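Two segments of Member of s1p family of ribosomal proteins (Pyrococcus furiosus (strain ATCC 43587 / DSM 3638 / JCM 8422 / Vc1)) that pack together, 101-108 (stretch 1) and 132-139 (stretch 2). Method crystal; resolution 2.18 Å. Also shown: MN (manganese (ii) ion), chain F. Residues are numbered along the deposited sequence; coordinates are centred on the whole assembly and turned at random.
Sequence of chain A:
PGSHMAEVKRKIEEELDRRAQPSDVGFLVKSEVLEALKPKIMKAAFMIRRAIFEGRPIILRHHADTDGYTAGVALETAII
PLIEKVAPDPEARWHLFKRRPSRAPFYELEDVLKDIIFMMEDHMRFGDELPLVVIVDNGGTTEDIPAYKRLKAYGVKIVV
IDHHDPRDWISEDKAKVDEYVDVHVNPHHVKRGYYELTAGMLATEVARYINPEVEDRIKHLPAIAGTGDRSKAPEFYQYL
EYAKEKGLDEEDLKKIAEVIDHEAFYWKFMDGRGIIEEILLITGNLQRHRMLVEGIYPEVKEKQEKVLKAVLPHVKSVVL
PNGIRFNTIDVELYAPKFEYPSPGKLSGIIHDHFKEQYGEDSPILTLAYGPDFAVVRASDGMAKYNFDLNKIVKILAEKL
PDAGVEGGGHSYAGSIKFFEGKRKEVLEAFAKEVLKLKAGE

Stretch 1, residues 101-108: PSRAPFYE
Stretch 2 (132-139) LVVIVDNG

The two stretches bury 267 Å² between them, both sides summed, and Asn-138, Tyr-107 and Ile-135 supply most of it. Stretch 1 leaves a strand at Ser-102 and continues as a loop to Glu-108, which sits at the N-cap position, right before a helix. Stretch 2 is a strand from Leu-132 to Val-136, then loop. The closest register pairs Phe-106 with Asn-138, CA to CA 5.4 Å.

Asn-138 covers the most surface. Its backbone is extended (phi/psi -146/172), and its CB points toward stretch 1. Chi1 is -92°, between wells, and chi2 is -1°. The side-chain amide lies against the backbone of Ala-104, Pro-105 and Phe-106, and is probably turned over in the model. A short polar side chain suits this buried place beside the polar backbone of the loop. Ser-102 (chi1 m) also points toward stretch 2.

Water 1 joins the loops. It donates to Pro-105 O at 2.9 Å and accepts from Gly-139 N at 3.0 Å. Gly-139 has phi/psi 103/-17. An ideal CB there would jam against the carbonyl O of Asn-138 and crowd Ile-135 CG2 at 3.0 Å, so glycine fits.

Tyr-107 (phi/psi -77/89) has chi1 t at -162° and chi2 2°. Its CB points sideways, but the end of the side chain comes nearer. Tyr-107 CE2 lies 3.4 Å from Ile-135 CD1, and Tyr-107 OH is 4.1 Å from Val-133 CG1. Both methyls approach the ring obliquely. The hydroxyl is hydrogen-bonded elsewhere in the structure.

Ile-135 (chi1 -38°, chi2 -69°, both m) and Val-133 (chi1 t) point toward stretch 1. Alternation along the strand leaves Val-134 and Val-136 out of reach. The apolar side chains of Ile-135 and Val-133 suit the buried contact with the Tyr-107 ring.

Asp-137 (phi/psi 63/8, chi1 t) takes no part in the contact; its OD1 binds manganese at 2.3 Å.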

# COMPACT_ATOMS: atom_id res chain seq x y z
N PRO A 101 -14.29 -5.12 0.64
CA PRO A 101 -14.80 -3.78 0.93
C PRO A 101 -14.25 -2.73 -0.04
O PRO A 101 -13.17 -2.91 -0.60
CB PRO A 101 -14.29 -3.49 2.35
CG PRO A 101 -13.91 -4.81 2.90
CD PRO A 101 -13.45 -5.63 1.73
N SER A 102 -15.03 -1.67 -0.23
CA SER A 102 -14.64 -0.50 -0.98
C SER A 102 -14.72 0.66 -0.02
O SER A 102 -15.78 0.92 0.56
CB SER A 102 -15.60 -0.27 -2.15
OG SER A 102 -15.46 -1.28 -3.13
N ARG A 103 -13.60 1.35 0.17
CA ARG A 103 -13.55 2.50 1.06
C ARG A 103 -14.21 3.70 0.39
O ARG A 103 -14.80 4.53 1.06
CB ARG A 103 -12.10 2.80 1.48
N ALA A 104 -14.13 3.79 -0.93
CA ALA A 104 -14.79 4.86 -1.67
C ALA A 104 -16.31 4.65 -1.74
O ALA A 104 -16.78 3.52 -1.72
CB ALA A 104 -14.23 4.94 -3.07
N PRO A 105 -17.09 5.75 -1.85
CA PRO A 105 -18.55 5.63 -1.99
C PRO A 105 -19.01 5.30 -3.42
O PRO A 105 -20.16 5.56 -3.79
CB PRO A 105 -19.04 7.03 -1.56
CG PRO A 105 -17.93 7.94 -2.02
CD PRO A 105 -16.65 7.15 -1.91
N PHE A 106 -18.12 4.73 -4.22
CA PHE A 106 -18.48 4.24 -5.54
C PHE A 106 -17.51 3.13 -5.93
O PHE A 106 -16.50 2.92 -5.26
CB PHE A 106 -18.51 5.38 -6.56
CG PHE A 106 -17.17 6.00 -6.84
CD1 PHE A 106 -16.64 6.96 -5.99
CD2 PHE A 106 -16.44 5.65 -7.98
CE1 PHE A 106 -15.41 7.54 -6.26
CE2 PHE A 106 -15.22 6.23 -8.25
CZ PHE A 106 -14.70 7.17 -7.39
N TYR A 107 -17.85 2.41 -6.99
CA TYR A 107 -17.03 1.31 -7.48
C TYR A 107 -15.83 1.91 -8.23
O TYR A 107 -15.89 2.16 -9.43
CB TYR A 107 -17.89 0.40 -8.36
CG TYR A 107 -17.39 -1.00 -8.62
CD1 TYR A 107 -16.21 -1.49 -8.06
CD2 TYR A 107 -18.13 -1.86 -9.42
CE1 TYR A 107 -15.77 -2.79 -8.33
CE2 TYR A 107 -17.71 -3.16 -9.68
CZ TYR A 107 -16.53 -3.62 -9.12
OH TYR A 107 -16.13 -4.91 -9.39
N GLU A 108 -14.76 2.17 -7.49
CA GLU A 108 -13.52 2.78 -8.00
C GLU A 108 -12.86 1.95 -9.06
O GLU A 108 -12.92 0.72 -9.00
CB GLU A 108 -12.49 2.87 -6.89
CG GLU A 108 -12.53 4.11 -6.06
CD GLU A 108 -11.39 4.13 -5.08
OE1 GLU A 108 -10.57 5.06 -5.15
OE2 GLU A 108 -11.29 3.20 -4.26
N LEU A 132 -20.45 -13.73 -11.05
CA LEU A 132 -21.52 -12.79 -10.83
C LEU A 132 -20.96 -11.75 -9.86
O LEU A 132 -20.38 -12.11 -8.82
CB LEU A 132 -22.74 -13.48 -10.20
CG LEU A 132 -23.93 -12.61 -9.79
CD1 LEU A 132 -24.62 -12.08 -11.03
CD2 LEU A 132 -24.91 -13.40 -8.93
N VAL A 133 -21.13 -10.48 -10.19
CA VAL A 133 -20.71 -9.38 -9.35
C VAL A 133 -21.92 -8.77 -8.64
O VAL A 133 -22.91 -8.39 -9.29
CB VAL A 133 -19.98 -8.31 -10.18
CG1 VAL A 133 -19.64 -7.10 -9.33
CG2 VAL A 133 -18.71 -8.89 -10.80
N VAL A 134 -21.84 -8.71 -7.30
CA VAL A 134 -22.88 -8.12 -6.45
C VAL A 134 -22.27 -6.95 -5.72
O VAL A 134 -21.31 -7.13 -4.96
CB VAL A 134 -23.42 -9.13 -5.42
CG1 VAL A 134 -24.55 -8.51 -4.60
CG2 VAL A 134 -23.89 -10.42 -6.10
N ILE A 135 -22.81 -5.75 -5.96
CA ILE A 135 -22.32 -4.52 -5.33
C ILE A 135 -23.38 -4.05 -4.35
O ILE A 135 -24.56 -3.98 -4.70
CB ILE A 135 -22.12 -3.37 -6.32
CG1 ILE A 135 -21.55 -3.86 -7.65
CG2 ILE A 135 -21.23 -2.29 -5.69
CD1 ILE A 135 -20.12 -4.37 -7.55
N VAL A 136 -22.95 -3.68 -3.14
CA VAL A 136 -23.87 -3.44 -2.02
C VAL A 136 -23.47 -2.19 -1.27
O VAL A 136 -22.29 -2.00 -0.93
CB VAL A 136 -23.86 -4.64 -1.06
CG1 VAL A 136 -24.81 -4.41 0.11
CG2 VAL A 136 -24.21 -5.92 -1.81
N ASP A 137 -24.46 -1.34 -1.00
CA ASP A 137 -24.27 -0.01 -0.39
C ASP A 137 -23.43 0.95 -1.25
O ASP A 137 -23.09 2.06 -0.83
CB ASP A 137 -23.69 -0.13 1.03
CG ASP A 137 -23.90 1.13 1.85
OD1 ASP A 137 -25.02 1.71 1.78
OD2 ASP A 137 -22.95 1.57 2.52
N ASN A 138 -23.15 0.52 -2.47
CA ASN A 138 -22.48 1.29 -3.50
C ASN A 138 -23.13 0.79 -4.78
O ASN A 138 -23.86 -0.20 -4.74
CB ASN A 138 -20.98 0.96 -3.55
CG ASN A 138 -20.12 1.86 -2.68
OD1 ASN A 138 -20.61 2.77 -2.01
ND2 ASN A 138 -18.82 1.59 -2.66
N GLY A 139 -22.84 1.44 -5.90
CA GLY A 139 -23.15 0.87 -7.21
C GLY A 139 -24.35 1.43 -7.93
O GLY A 139 -24.50 1.23 -9.13
MN MN F . -25.62 2.79 3.74
O HOH W 1 -22.06 4.37 -5.61
O HOH W 2 -23.61 2.87 4.55
O HOH W 3 -25.13 4.93 3.35